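Local structure of 5-formaminoimidazole-4-carboxamide-1-(beta)-D-ribofuranosyl 5'-monophosphate synthetase (Methanocaldococcus jannaschii, 2R7L) at residues 42-47 with 85-90; 63-68 with 76-81; 6-11 with 354-359; 21-26 with 31-36. The protein catalyses the ATP- and formate-dependent formylation of AICAR to FAICAR, a step of purine biosynthesis that this enzyme carries out without folates. One frame throughout, in Å; residues are numbered along the deposited sequence.

Contacts 1, 2 and 4 rest on one parallel sheet, in strand order 63-66, 43-47, 20-24, 87-89, and lie in the N-terminal part of this ATP-grasp enzyme. Contact 4 comes first of these three along the chain; contact 1 follows, and contact 2 falls between its two segments. Contact 3 spans nearly the whole sequence, joining helix 4-11 to the C-terminal end. Contacts 1 and 4 are closest, with centres about 7 Å apart, on opposite faces; contacts 1 and 2, about 10 Å apart, share one face. Contact 3 lies about 16 Å from contact 1 and touches it through Ile88. Helices bury both sheet faces; AICAR-binding His27 and Ser94 lie near contact 4.

Contact 1 (42-47 with 85-90); sequences STVCIT and LNSIVV
Across one face of the four-stranded parallel sheet of the N-terminal Rossmann-like domain, Val44 of strand 43-47 meets Leu85 and Ser87, the latter on strand 87-89. These two strands are not neighbours: strand 20-24 runs between them, and the closest CA atoms, those of Val44 and Ser87, are 7.5 Å apart. Side chains alone therefore close the gap. Val44 does this with both methyls. Its CG2 lies 3.9 Å from Leu85 CD1, and CG1 approaches the same Leu85 CD1 at 4.1 Å, so that the leucine methyl lies against both prongs of the valine. The torsion of Val44 (chi1 -178°) sets CG2 beside the backbone N, from where it also packs 3.7 Å from Ser87 OG. That hydroxyl has its polar partner elsewhere, in a hydrogen bond with Thr20 OG1, so the methyl merely covers its flank. Leu85 stands just ahead of Asn86, whose positive phi ends helix 76-84 in a Schellman motif and turns the chain into the edge strand. Ala22 of the middle strand lies under both Val44 and Ser87, while Ile65 of strand 63-66 touches Val44 and Leu85 on the other flank.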
loop_
_atom_site.group_PDB
_atom_site.type_symbol
_atom_site.label_atom_id
_atom_site.label_comp_id
_atom_site.label_asym_id
_atom_site.label_seq_id
_atom_site.Cartn_x
_atom_site.Cartn_y
_atom_site.Cartn_z
ATOM N N SER A 42 -15.142 3.625 15.153
ATOM C CA SER A 42 -15.821 2.416 15.564
ATOM C C SER A 42 -17.250 2.518 15.005
ATOM O O SER A 42 -17.810 3.608 14.932
ATOM C CB SER A 42 -15.833 2.289 17.086
ATOM O OG SER A 42 -16.268 0.998 17.474
ATOM N N THR A 43 -17.823 1.392 14.592
ATOM C CA THR A 43 -19.085 1.409 13.854
ATOM C C THR A 43 -20.208 0.655 14.553
ATOM O O THR A 43 -19.981 -0.385 15.173
ATOM C CB THR A 43 -18.925 0.762 12.477
ATOM O OG1 THR A 43 -18.384 -0.553 12.643
ATOM C CG2 THR A 43 -18.007 1.586 11.588
ATOM N N VAL A 44 -21.427 1.172 14.407
ATOM C CA VAL A 44 -22.625 0.525 14.946
ATOM C C VAL A 44 -23.578 0.121 13.817
ATOM O O VAL A 44 -23.918 0.929 12.955
ATOM C CB VAL A 44 -23.367 1.462 15.924
ATOM C CG1 VAL A 44 -24.581 0.760 16.515
ATOM C CG2 VAL A 44 -22.421 1.940 17.027
ATOM N N CYS A 45 -24.005 -1.133 13.830
ATOM C CA CYS A 45 -24.912 -1.640 12.816
ATOM C C CYS A 45 -26.221 -2.141 13.424
ATOM O O CYS A 45 -26.229 -3.108 14.182
ATOM C CB CYS A 45 -24.243 -2.777 12.053
ATOM S SG CYS A 45 -25.250 -3.527 10.771
ATOM N N ILE A 46 -27.329 -1.487 13.084
ATOM C CA ILE A 46 -28.639 -2.004 13.468
ATOM C C ILE A 46 -28.990 -3.204 12.594
ATOM O O ILE A 46 -28.995 -3.109 11.363
ATOM C CB ILE A 46 -29.732 -0.942 13.350
ATOM C CG1 ILE A 46 -29.304 0.334 14.066
ATOM C CG2 ILE A 46 -31.038 -1.468 13.926
ATOM C CD1 ILE A 46 -30.317 1.448 13.980
ATOM N N THR A 47 -29.268 -4.337 13.229
ATOM C CA THR A 47 -29.532 -5.569 12.504
ATOM C C THR A 47 -30.630 -6.399 13.194
ATOM O O THR A 47 -31.275 -5.925 14.127
ATOM C CB THR A 47 -28.241 -6.385 12.343
ATOM O OG1 THR A 47 -28.481 -7.515 11.500
ATOM C CG2 THR A 47 -27.727 -6.862 13.704
ATOM N N LEU A 85 -24.077 5.814 22.451
ATOM C CA LEU A 85 -22.916 5.301 21.743
ATOM C C LEU A 85 -22.231 6.415 20.983
ATOM O O LEU A 85 -21.229 6.186 20.303
ATOM C CB LEU A 85 -23.326 4.184 20.785
ATOM C CG LEU A 85 -23.570 2.827 21.445
ATOM C CD1 LEU A 85 -24.188 1.866 20.456
ATOM C CD2 LEU A 85 -22.274 2.260 22.003
ATOM N N ASN A 86 -22.774 7.625 21.104
ATOM C CA ASN A 86 -22.235 8.799 20.408
ATOM C C ASN A 86 -22.255 8.661 18.880
ATOM O O ASN A 86 -21.378 9.181 18.182
ATOM C CB ASN A 86 -20.824 9.123 20.910
ATOM C CG ASN A 86 -20.760 9.233 22.423
ATOM O OD1 ASN A 86 -21.210 10.222 23.007
ATOM N ND2 ASN A 86 -20.204 8.214 23.066
ATOM N N SER A 87 -23.276 7.974 18.374
ATOM C CA SER A 87 -23.405 7.694 16.943
ATOM C C SER A 87 -23.940 8.858 16.125
ATOM O O SER A 87 -24.951 9.473 16.482
ATOM C CB SER A 87 -24.320 6.495 16.726
ATOM O OG SER A 87 -23.887 5.359 17.455
ATOM N N ILE A 88 -23.247 9.159 15.030
ATOM C CA ILE A 88 -23.820 9.932 13.936
ATOM C C ILE A 88 -24.367 8.920 12.931
ATOM O O ILE A 88 -23.616 8.087 12.409
ATOM C CB ILE A 88 -22.777 10.800 13.236
ATOM C CG1 ILE A 88 -22.177 11.820 14.212
ATOM C CG2 ILE A 88 -23.380 11.496 12.007
ATOM C CD1 ILE A 88 -21.092 12.684 13.592
ATOM N N VAL A 89 -25.673 8.979 12.676
ATOM C CA VAL A 89 -26.319 8.046 11.751
ATOM C C VAL A 89 -26.146 8.470 10.296
ATOM O O VAL A 89 -26.359 9.635 9.947
ATOM C CB VAL A 89 -27.821 7.889 12.052
ATOM C CG1 VAL A 89 -28.517 7.104 10.938
ATOM C CG2 VAL A 89 -28.018 7.203 13.396
ATOM N N VAL A 90 -25.743 7.522 9.454
ATOM C CA VAL A 90 -25.690 7.761 8.010
ATOM C C VAL A 90 -26.954 7.175 7.371
ATOM O O VAL A 90 -27.177 5.962 7.405
ATOM C CB VAL A 90 -24.412 7.169 7.367
ATOM C CG1 VAL A 90 -24.443 7.318 5.848
ATOM C CG2 VAL A 90 -23.171 7.854 7.941
#

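Contact 2 (63-68 with 76-81); sequences KFIYVD and EEIQEK
Ile65 overlaps the aliphatic stem of Lys81 over two of its branches: CG2 lies 4.0 Å from Lys81 CD, and Ile65 CD1 sits equally near, at 4.0 Å, to Lys81 CB. The two side chains lie alongside each other, pointing opposite ways, so the start of the lysine chain lies by the CD1 end of the isoleucine and its CD by the CG2 methyl. Lys81 can offer this length because its chain is extended beyond CG. At the far end, its NZ makes a long salt bridge of 3.6 Å with Glu77 OE2, one turn back on the same helix.

The second pairing is made by Ile78 and Val67, whose side chains are set roughly perpendicular. Val67 CG1 reaches Ile78 CD1 at 3.7 Å, the tightest approach here. A bent Ile78 (chi2 -53°) folds CD1 round to this methyl, and the same CD1 grazes Ile65 CG2 at 4.2 Å.

Together these residues lay helix 76-84 against edge strand 63-66 in an alpha/beta layer of the Rossmann-like domain; the helix follows the strand through a short loop. Towards the sheet interior, Val67 leans on Ile46 of strand 43-47. Phe64 N, by contrast, is hydrogen-bonded to Glu18 of a neighbouring subunit.

The segments bury 205 Å² between them, mostly through methyls and methylenes. The contact therefore rests on carbon-carbon packing, to which Lys81 adds its methylenes while its ammonium keeps a long ionic partner in the Glu77 carboxylate.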
loop_
_atom_site.group_PDB
_atom_site.type_symbol
_atom_site.label_atom_id
_atom_site.label_comp_id
_atom_site.label_asym_id
_atom_site.label_seq_id
_atom_site.Cartn_x
_atom_site.Cartn_y
_atom_site.Cartn_z
ATOM N N LYS A 63 -20.145 -2.837 16.907
ATOM C CA LYS A 63 -21.261 -3.048 17.822
ATOM C C LYS A 63 -22.539 -3.340 17.033
ATOM O O LYS A 63 -22.843 -2.651 16.060
ATOM C CB LYS A 63 -21.470 -1.802 18.688
ATOM C CG LYS A 63 -21.835 -2.075 20.152
ATOM C CD LYS A 63 -22.757 -3.280 20.314
ATOM C CE LYS A 63 -23.314 -3.392 21.728
ATOM N NZ LYS A 63 -24.445 -2.447 21.952
ATOM N N PHE A 64 -23.281 -4.362 17.448
ATOM C CA PHE A 64 -24.600 -4.636 16.877
ATOM C C PHE A 64 -25.713 -4.206 17.825
ATOM O O PHE A 64 -25.676 -4.520 19.015
ATOM C CB PHE A 64 -24.762 -6.123 16.570
ATOM C CG PHE A 64 -23.841 -6.622 15.502
ATOM C CD1 PHE A 64 -24.121 -6.390 14.165
ATOM C CD2 PHE A 64 -22.687 -7.316 15.832
ATOM C CE1 PHE A 64 -23.274 -6.847 13.178
ATOM C CE2 PHE A 64 -21.832 -7.775 14.847
ATOM C CZ PHE A 64 -22.128 -7.539 13.517
ATOM N N ILE A 65 -26.694 -3.483 17.293
ATOM C CA ILE A 65 -27.950 -3.233 18.001
ATOM C C ILE A 65 -29.050 -4.044 17.331
ATOM O O ILE A 65 -29.556 -3.648 16.283
ATOM C CB ILE A 65 -28.351 -1.749 17.949
ATOM C CG1 ILE A 65 -27.252 -0.874 18.542
ATOM C CG2 ILE A 65 -29.668 -1.527 18.682
ATOM C CD1 ILE A 65 -27.577 0.612 18.544
ATOM N N TYR A 66 -29.400 -5.186 17.919
ATOM C CA TYR A 66 -30.457 -6.035 17.377
ATOM C C TYR A 66 -31.862 -5.487 17.655
ATOM O O TYR A 66 -32.158 -5.033 18.760
ATOM C CB TYR A 66 -30.342 -7.454 17.930
ATOM C CG TYR A 66 -29.270 -8.279 17.275
ATOM C CD1 TYR A 66 -29.594 -9.268 16.358
ATOM C CD2 TYR A 66 -27.928 -8.068 17.566
ATOM C CE1 TYR A 66 -28.612 -10.026 15.751
ATOM C CE2 TYR A 66 -26.937 -8.817 16.960
ATOM C CZ TYR A 66 -27.285 -9.795 16.055
ATOM O OH TYR A 66 -26.303 -10.541 15.450
ATOM N N VAL A 67 -32.717 -5.521 16.634
ATOM C CA VAL A 67 -34.130 -5.176 16.785
ATOM C C VAL A 67 -34.993 -6.370 16.386
ATOM O O VAL A 67 -34.538 -7.257 15.665
ATOM C CB VAL A 67 -34.530 -3.946 15.942
ATOM C CG1 VAL A 67 -33.931 -2.687 16.523
ATOM C CG2 VAL A 67 -34.121 -4.126 14.477
ATOM N N ASP A 68 -36.233 -6.402 16.866
ATOM C CA ASP A 68 -37.143 -7.498 16.538
ATOM C C ASP A 68 -37.498 -7.479 15.055
ATOM O O ASP A 68 -37.521 -8.518 14.393
ATOM C CB ASP A 68 -38.409 -7.423 17.395
ATOM C CG ASP A 68 -38.198 -7.979 18.793
ATOM O OD1 ASP A 68 -38.715 -7.373 19.756
ATOM O OD2 ASP A 68 -37.510 -9.017 18.927
ATOM N N GLU A 76 -38.079 4.691 20.696
ATOM C CA GLU A 76 -37.284 5.580 21.528
ATOM C C GLU A 76 -36.179 4.803 22.236
ATOM O O GLU A 76 -35.152 5.370 22.597
ATOM C CB GLU A 76 -38.176 6.296 22.543
ATOM C CG GLU A 76 -38.057 7.814 22.506
ATOM C CD GLU A 76 -36.721 8.313 23.016
ATOM O OE1 GLU A 76 -36.224 7.758 24.021
ATOM O OE2 GLU A 76 -36.174 9.266 22.417
ATOM N N GLU A 77 -36.391 3.504 22.424
ATOM C CA GLU A 77 -35.380 2.643 23.025
ATOM C C GLU A 77 -34.121 2.577 22.162
ATOM O O GLU A 77 -33.001 2.546 22.677
ATOM C CB GLU A 77 -35.932 1.233 23.234
ATOM C CG GLU A 77 -34.910 0.250 23.787
ATOM C CD GLU A 77 -35.372 -1.196 23.709
ATOM O OE1 GLU A 77 -36.582 -1.428 23.492
ATOM O OE2 GLU A 77 -34.523 -2.101 23.866
ATOM N N ILE A 78 -34.317 2.552 20.845
ATOM C CA ILE A 78 -33.213 2.420 19.900
ATOM C C ILE A 78 -32.487 3.745 19.714
ATOM O O ILE A 78 -31.263 3.780 19.602
ATOM C CB ILE A 78 -33.698 1.889 18.536
ATOM C CG1 ILE A 78 -34.447 0.563 18.714
ATOM C CG2 ILE A 78 -32.536 1.753 17.556
ATOM C CD1 ILE A 78 -33.678 -0.491 19.484
ATOM N N GLN A 79 -33.244 4.836 19.687
ATOM C CA GLN A 79 -32.649 6.158 19.582
ATOM C C GLN A 79 -31.723 6.436 20.765
ATOM O O GLN A 79 -30.737 7.162 20.628
ATOM C CB GLN A 79 -33.729 7.233 19.524
ATOM C CG GLN A 79 -34.764 7.044 18.433
ATOM C CD GLN A 79 -35.647 8.264 18.270
ATOM O OE1 GLN A 79 -35.180 9.400 18.376
ATOM N NE2 GLN A 79 -36.930 8.038 18.006
ATOM N N GLU A 80 -32.050 5.865 21.922
ATOM C CA GLU A 80 -31.264 6.087 23.136
ATOM C C GLU A 80 -29.919 5.384 23.099
ATOM O O GLU A 80 -28.890 5.993 23.382
ATOM C CB GLU A 80 -32.043 5.688 24.394
ATOM C CG GLU A 80 -32.427 6.877 25.268
ATOM C CD GLU A 80 -31.228 7.510 25.962
ATOM O OE1 GLU A 80 -30.425 6.763 26.559
ATOM O OE2 GLU A 80 -31.092 8.751 25.916
ATOM N N LYS A 81 -29.933 4.099 22.759
ATOM C CA LYS A 81 -28.700 3.354 22.576
ATOM C C LYS A 81 -27.767 4.079 21.608
ATOM O O LYS A 81 -26.570 4.187 21.860
ATOM C CB LYS A 81 -28.994 1.951 22.057
ATOM C CG LYS A 81 -29.951 1.164 22.918
ATOM C CD LYS A 81 -30.038 -0.272 22.435
ATOM C CE LYS A 81 -31.013 -1.085 23.264
ATOM N NZ LYS A 81 -31.100 -2.481 22.764
#

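Contact 3 (6-11 with 354-359); sequences EILEIF and DMIDKI
The flat group here is the ring of Phe11, and Ile356 comes at it obliquely, neither squarely over a face nor squarely at an edge. Its methyl CG2 is closest, 3.4 Å from Phe11 CE1, a tight carbon-carbon approach. Ile356 CG1 stands above the ring plane near the CE1-CZ bond, 3.5 Å from Phe11 CZ. Both branches lie on the same side of the ring plane, the two side chains pointing at each other from their own segments. Phe11 extends its ring with CG anti to the backbone N (chi1 -179°), away from its own helix. Lys16 makes a cation-pi interaction with the same ring, and Tyr14 meets it with its plane at about 55°.

This pairing joins the two ends of the polypeptide. Segment 6-11 is part of helix 4-11, while segment 354-359 follows helix 339-353, which closes in a Schellman motif at Asp354. Both Phe11 and Ile356 also press on Ile88 of the edge strand 87-89, where the Phe11 CE2 atom lies 4.1 Å from Ile88 CD1, and on Leu351 of the preceding helix. With an alanine at Phe11, Ile356 would probably lose its broad partner, and a gap would be likely to open between helix 4-11 and Ile88.

One helical turn before Phe11, Leu8 makes a lighter contact: its CD1 sits 4.0 Å from Asp357 CB, with the two side chains crossing at a slant. The aspartate offers carbon here, and its carboxylate leads off elsewhere. Nearby, the backbone oxygen of Asp357 accepts a hydrogen bond from Lys4 NZ.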
loop_
_atom_site.group_PDB
_atom_site.type_symbol
_atom_site.label_atom_id
_atom_site.label_comp_id
_atom_site.label_asym_id
_atom_site.label_seq_id
_atom_site.Cartn_x
_atom_site.Cartn_y
_atom_site.Cartn_z
ATOM N N GLU A 6 -32.132 21.373 18.055
ATOM C CA GLU A 6 -32.440 20.151 18.786
ATOM C C GLU A 6 -31.353 19.106 18.559
ATOM O O GLU A 6 -31.049 18.313 19.449
ATOM C CB GLU A 6 -33.780 19.567 18.340
ATOM C CG GLU A 6 -35.004 20.355 18.761
ATOM C CD GLU A 6 -36.295 19.670 18.345
ATOM O OE1 GLU A 6 -36.450 18.458 18.622
ATOM O OE2 GLU A 6 -37.159 20.344 17.744
ATOM N N ILE A 7 -30.777 19.101 17.358
ATOM C CA ILE A 7 -29.787 18.090 16.999
ATOM C C ILE A 7 -28.389 18.475 17.475
ATOM O O ILE A 7 -27.681 17.653 18.059
ATOM C CB ILE A 7 -29.803 17.775 15.481
ATOM C CG1 ILE A 7 -30.972 16.845 15.151
ATOM C CG2 ILE A 7 -28.497 17.121 15.042
ATOM C CD1 ILE A 7 -30.940 15.523 15.897
ATOM N N LEU A 8 -28.003 19.726 17.234
ATOM C CA LEU A 8 -26.711 20.232 17.689
ATOM C C LEU A 8 -26.562 20.115 19.203
ATOM O O LEU A 8 -25.479 19.808 19.705
ATOM C CB LEU A 8 -26.499 21.677 17.241
ATOM C CG LEU A 8 -26.221 21.873 15.747
ATOM C CD1 LEU A 8 -25.783 23.299 15.459
ATOM C CD2 LEU A 8 -25.175 20.882 15.243
ATOM N N GLU A 9 -27.659 20.343 19.921
ATOM C CA GLU A 9 -27.660 20.254 21.375
ATOM C C GLU A 9 -27.750 18.812 21.866
ATOM O O GLU A 9 -27.532 18.541 23.045
ATOM C CB GLU A 9 -28.781 21.112 21.974
ATOM C CG GLU A 9 -28.600 22.614 21.729
ATOM C CD GLU A 9 -29.657 23.470 22.415
ATOM O OE1 GLU A 9 -30.091 23.113 23.534
ATOM O OE2 GLU A 9 -30.046 24.507 21.834
ATOM N N ILE A 10 -28.080 17.888 20.968
ATOM C CA ILE A 10 -27.995 16.461 21.280
ATOM C C ILE A 10 -26.543 16.020 21.105
ATOM O O ILE A 10 -26.010 15.237 21.898
ATOM C CB ILE A 10 -28.896 15.608 20.357
ATOM C CG1 ILE A 10 -30.378 15.857 20.655
ATOM C CG2 ILE A 10 -28.591 14.121 20.524
ATOM C CD1 ILE A 10 -30.878 15.191 21.920
ATOM N N PHE A 11 -25.913 16.546 20.058
ATOM C CA PHE A 11 -24.538 16.222 19.723
ATOM C C PHE A 11 -23.568 16.902 20.684
ATOM O O PHE A 11 -22.470 16.397 20.922
ATOM C CB PHE A 11 -24.232 16.649 18.285
ATOM C CG PHE A 11 -22.828 16.340 17.847
ATOM C CD1 PHE A 11 -21.880 17.347 17.750
ATOM C CD2 PHE A 11 -22.454 15.039 17.541
ATOM C CE1 PHE A 11 -20.579 17.061 17.351
ATOM C CE2 PHE A 11 -21.160 14.750 17.144
ATOM C CZ PHE A 11 -20.223 15.762 17.047
ATOM N N ASP A 354 -13.900 21.336 13.820
ATOM C CA ASP A 354 -14.991 21.888 14.617
ATOM C C ASP A 354 -16.048 22.524 13.703
ATOM O O ASP A 354 -16.348 23.720 13.803
ATOM C CB ASP A 354 -14.457 22.900 15.634
ATOM C CG ASP A 354 -15.377 23.070 16.825
ATOM O OD1 ASP A 354 -15.976 22.064 17.262
ATOM O OD2 ASP A 354 -15.496 24.208 17.328
ATOM N N MET A 355 -16.588 21.708 12.801
ATOM C CA MET A 355 -17.564 22.149 11.811
ATOM C C MET A 355 -18.608 21.073 11.634
ATOM O O MET A 355 -19.118 20.866 10.534
ATOM C CB MET A 355 -16.892 22.413 10.470
ATOM C CG MET A 355 -16.007 23.633 10.453
ATOM S SD MET A 355 -15.143 23.787 8.889
ATOM C CE MET A 355 -14.457 25.420 9.062
ATOM N N ILE A 356 -18.926 20.381 12.719
ATOM C CA ILE A 356 -19.901 19.319 12.658
ATOM C C ILE A 356 -21.251 19.885 12.225
ATOM O O ILE A 356 -22.125 19.150 11.767
ATOM C CB ILE A 356 -20.042 18.617 14.011
ATOM C CG1 ILE A 356 -20.431 17.155 13.804
ATOM C CG2 ILE A 356 -21.035 19.356 14.899
ATOM C CD1 ILE A 356 -19.464 16.409 12.906
ATOM N N ASP A 357 -21.403 21.200 12.353
ATOM C CA ASP A 357 -22.664 21.855 12.052
ATOM C C ASP A 357 -22.863 22.034 10.547
ATOM O O ASP A 357 -23.963 22.333 10.091
ATOM C CB ASP A 357 -22.758 23.202 12.779
ATOM C CG ASP A 357 -21.748 24.214 12.275
ATOM O OD1 ASP A 357 -20.596 23.828 11.983
ATOM O OD2 ASP A 357 -22.104 25.405 12.177
ATOM N N LYS A 358 -21.801 21.848 9.774
ATOM C CA LYS A 358 -21.914 21.944 8.326
ATOM C C LYS A 358 -22.414 20.637 7.696
ATOM O O LYS A 358 -22.737 20.604 6.512
ATOM C CB LYS A 358 -20.579 22.359 7.699
ATOM C CG LYS A 358 -20.228 23.834 7.864
ATOM C CD LYS A 358 -18.855 24.126 7.274
ATOM C CE LYS A 358 -18.545 25.616 7.239
ATOM N NZ LYS A 358 -19.178 26.295 6.073
ATOM N N ILE A 359 -22.489 19.567 8.479
ATOM C CA ILE A 359 -22.747 18.250 7.900
ATOM C C ILE A 359 -23.809 17.427 8.605
ATOM O O ILE A 359 -24.238 16.400 8.082
ATOM C CB ILE A 359 -21.449 17.383 7.792
ATOM C CG1 ILE A 359 -20.892 17.049 9.175
ATOM C CG2 ILE A 359 -20.392 18.076 6.948
ATOM C CD1 ILE A 359 -20.129 15.743 9.224
#

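Contact 4 (21-26 with 31-36); sequences IATLGS and HILKGA
A threonine in an otherwise aliphatic interface is the odd element: Thr23 sets its methyl between Ile32 and Leu33 and directs its hydroxyl to the backbone oxygen of Val90. This is the opening beta-alpha half of a beta-alpha-beta unit, in which strand 20-24 leads into helix 29-38 and then strand 43-47. The short segments run nearly antiparallel, at 168° between their directions, with axes 8.8 Å apart at closest approach, the geometry of a helix lying back along the strand it follows.

Thr23 CG2 lies 4.0 Å from Ile32 CG2 and is slightly nearer Leu33 CD2, at 3.9 Å, so two successive helix residues receive one methyl. The torsion (chi1 -156°) that turns CG2 to the helix leaves OG1 anti to the backbone N, where it forms a hydrogen bond with Val90 O. That bond satisfies a polar atom buried against Ile32 and ties segment 85-90 to this strand.

A turn further along the helix, Ala36 is small enough to let the backbones close in, its CA 6.7 Å from that of Ile21. Leu33 also reaches Thr43 and Cys45 of the third element. Beyond the strand, Gly25 centres an inverse gamma turn, and Ser26 touches the bound AICAR and hydrogen-bonds to Ser94, itself a ligand-binding residue. The side chain of Ile32 is about 11 Å from the bound AICAR, so the contact is near the pocket without lining it.

At the other end, Ile21 CD1 rests 3.7 Å from Ala36 CB.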
loop_
_atom_site.group_PDB
_atom_site.type_symbol
_atom_site.label_atom_id
_atom_site.label_comp_id
_atom_site.label_asym_id
_atom_site.label_seq_id
_atom_site.Cartn_x
_atom_site.Cartn_y
_atom_site.Cartn_z
ATOM N N ILE A 21 -19.918 5.845 14.007
ATOM C CA ILE A 21 -20.782 5.979 12.841
ATOM C C ILE A 21 -21.746 4.820 12.829
ATOM O O ILE A 21 -21.336 3.661 12.932
ATOM C CB ILE A 21 -19.975 6.035 11.530
ATOM C CG1 ILE A 21 -19.267 7.387 11.425
ATOM C CG2 ILE A 21 -20.892 5.802 10.318
ATOM C CD1 ILE A 21 -18.321 7.507 10.256
ATOM N N ALA A 22 -23.035 5.134 12.748
ATOM C CA ALA A 22 -24.060 4.101 12.736
ATOM C C ALA A 22 -24.948 4.160 11.483
ATOM O O ALA A 22 -25.094 5.206 10.842
ATOM C CB ALA A 22 -24.910 4.184 13.998
ATOM N N THR A 23 -25.538 3.019 11.155
ATOM C CA THR A 23 -26.463 2.918 10.045
ATOM C C THR A 23 -27.193 1.593 10.184
ATOM O O THR A 23 -26.788 0.735 10.969
ATOM C CB THR A 23 -25.729 2.989 8.682
ATOM O OG1 THR A 23 -26.628 3.452 7.665
ATOM C CG2 THR A 23 -25.165 1.636 8.299
ATOM N N LEU A 24 -28.283 1.434 9.441
ATOM C CA LEU A 24 -29.027 0.177 9.445
ATOM C C LEU A 24 -28.361 -0.810 8.500
ATOM O O LEU A 24 -27.910 -0.436 7.420
ATOM C CB LEU A 24 -30.497 0.412 9.048
ATOM C CG LEU A 24 -31.344 -0.804 8.663
ATOM C CD1 LEU A 24 -31.607 -1.682 9.869
ATOM C CD2 LEU A 24 -32.658 -0.377 8.018
ATOM N N GLY A 25 -28.319 -2.073 8.902
ATOM C CA GLY A 25 -27.640 -3.101 8.137
ATOM C C GLY A 25 -28.368 -3.526 6.871
ATOM O O GLY A 25 -28.970 -4.596 6.822
ATOM N N SER A 26 -28.282 -2.694 5.837
ATOM C CA SER A 26 -28.918 -2.977 4.559
ATOM C C SER A 26 -28.565 -1.888 3.564
ATOM O O SER A 26 -27.891 -0.918 3.911
ATOM C CB SER A 26 -30.445 -3.022 4.719
ATOM O OG SER A 26 -31.055 -3.461 3.517
ATOM N N HIS A 31 -20.306 -0.730 2.785
ATOM C CA HIS A 31 -19.214 0.208 2.557
ATOM C C HIS A 31 -19.341 1.467 3.401
ATOM O O HIS A 31 -18.360 2.172 3.622
ATOM C CB HIS A 31 -19.012 0.529 1.069
ATOM C CG HIS A 31 -20.185 1.188 0.411
ATOM N ND1 HIS A 31 -20.396 2.548 0.452
ATOM C CD2 HIS A 31 -21.194 0.673 -0.331
ATOM C CE1 HIS A 31 -21.494 2.842 -0.219
ATOM N NE2 HIS A 31 -21.990 1.723 -0.715
ATOM N N ILE A 32 -20.547 1.746 3.884
ATOM C CA ILE A 32 -20.720 2.795 4.871
ATOM C C ILE A 32 -19.958 2.427 6.141
ATOM O O ILE A 32 -19.282 3.270 6.738
ATOM C CB ILE A 32 -22.208 3.020 5.230
ATOM C CG1 ILE A 32 -22.918 3.792 4.118
ATOM C CG2 ILE A 32 -22.332 3.780 6.552
ATOM C CD1 ILE A 32 -24.451 3.818 4.262
ATOM N N LEU A 33 -20.077 1.168 6.555
ATOM C CA LEU A 33 -19.417 0.702 7.762
ATOM C C LEU A 33 -17.923 0.456 7.499
ATOM O O LEU A 33 -17.070 0.907 8.271
ATOM C CB LEU A 33 -20.114 -0.549 8.315
ATOM C CG LEU A 33 -21.577 -0.390 8.753
ATOM C CD1 LEU A 33 -22.168 -1.716 9.224
ATOM C CD2 LEU A 33 -21.735 0.681 9.832
ATOM N N LYS A 34 -17.608 -0.237 6.406
ATOM C CA LYS A 34 -16.207 -0.432 6.011
ATOM C C LYS A 34 -15.470 0.895 5.890
ATOM O O LYS A 34 -14.382 1.059 6.435
ATOM C CB LYS A 34 -16.090 -1.204 4.696
ATOM C CG LYS A 34 -14.649 -1.584 4.317
ATOM C CD LYS A 34 -14.018 -2.466 5.377
ATOM C CE LYS A 34 -12.545 -2.744 5.082
ATOM N NZ LYS A 34 -11.999 -3.771 6.001
ATOM N N GLY A 35 -16.059 1.838 5.168
ATOM C CA GLY A 35 -15.441 3.148 4.985
ATOM C C GLY A 35 -15.163 3.840 6.305
ATOM O O GLY A 35 -14.139 4.497 6.468
ATOM N N ALA A 36 -16.093 3.698 7.243
ATOM C CA ALA A 36 -15.945 4.256 8.581
ATOM C C ALA A 36 -14.767 3.634 9.333
ATOM O O ALA A 36 -13.949 4.344 9.901
ATOM C CB ALA A 36 -17.226 4.064 9.367
#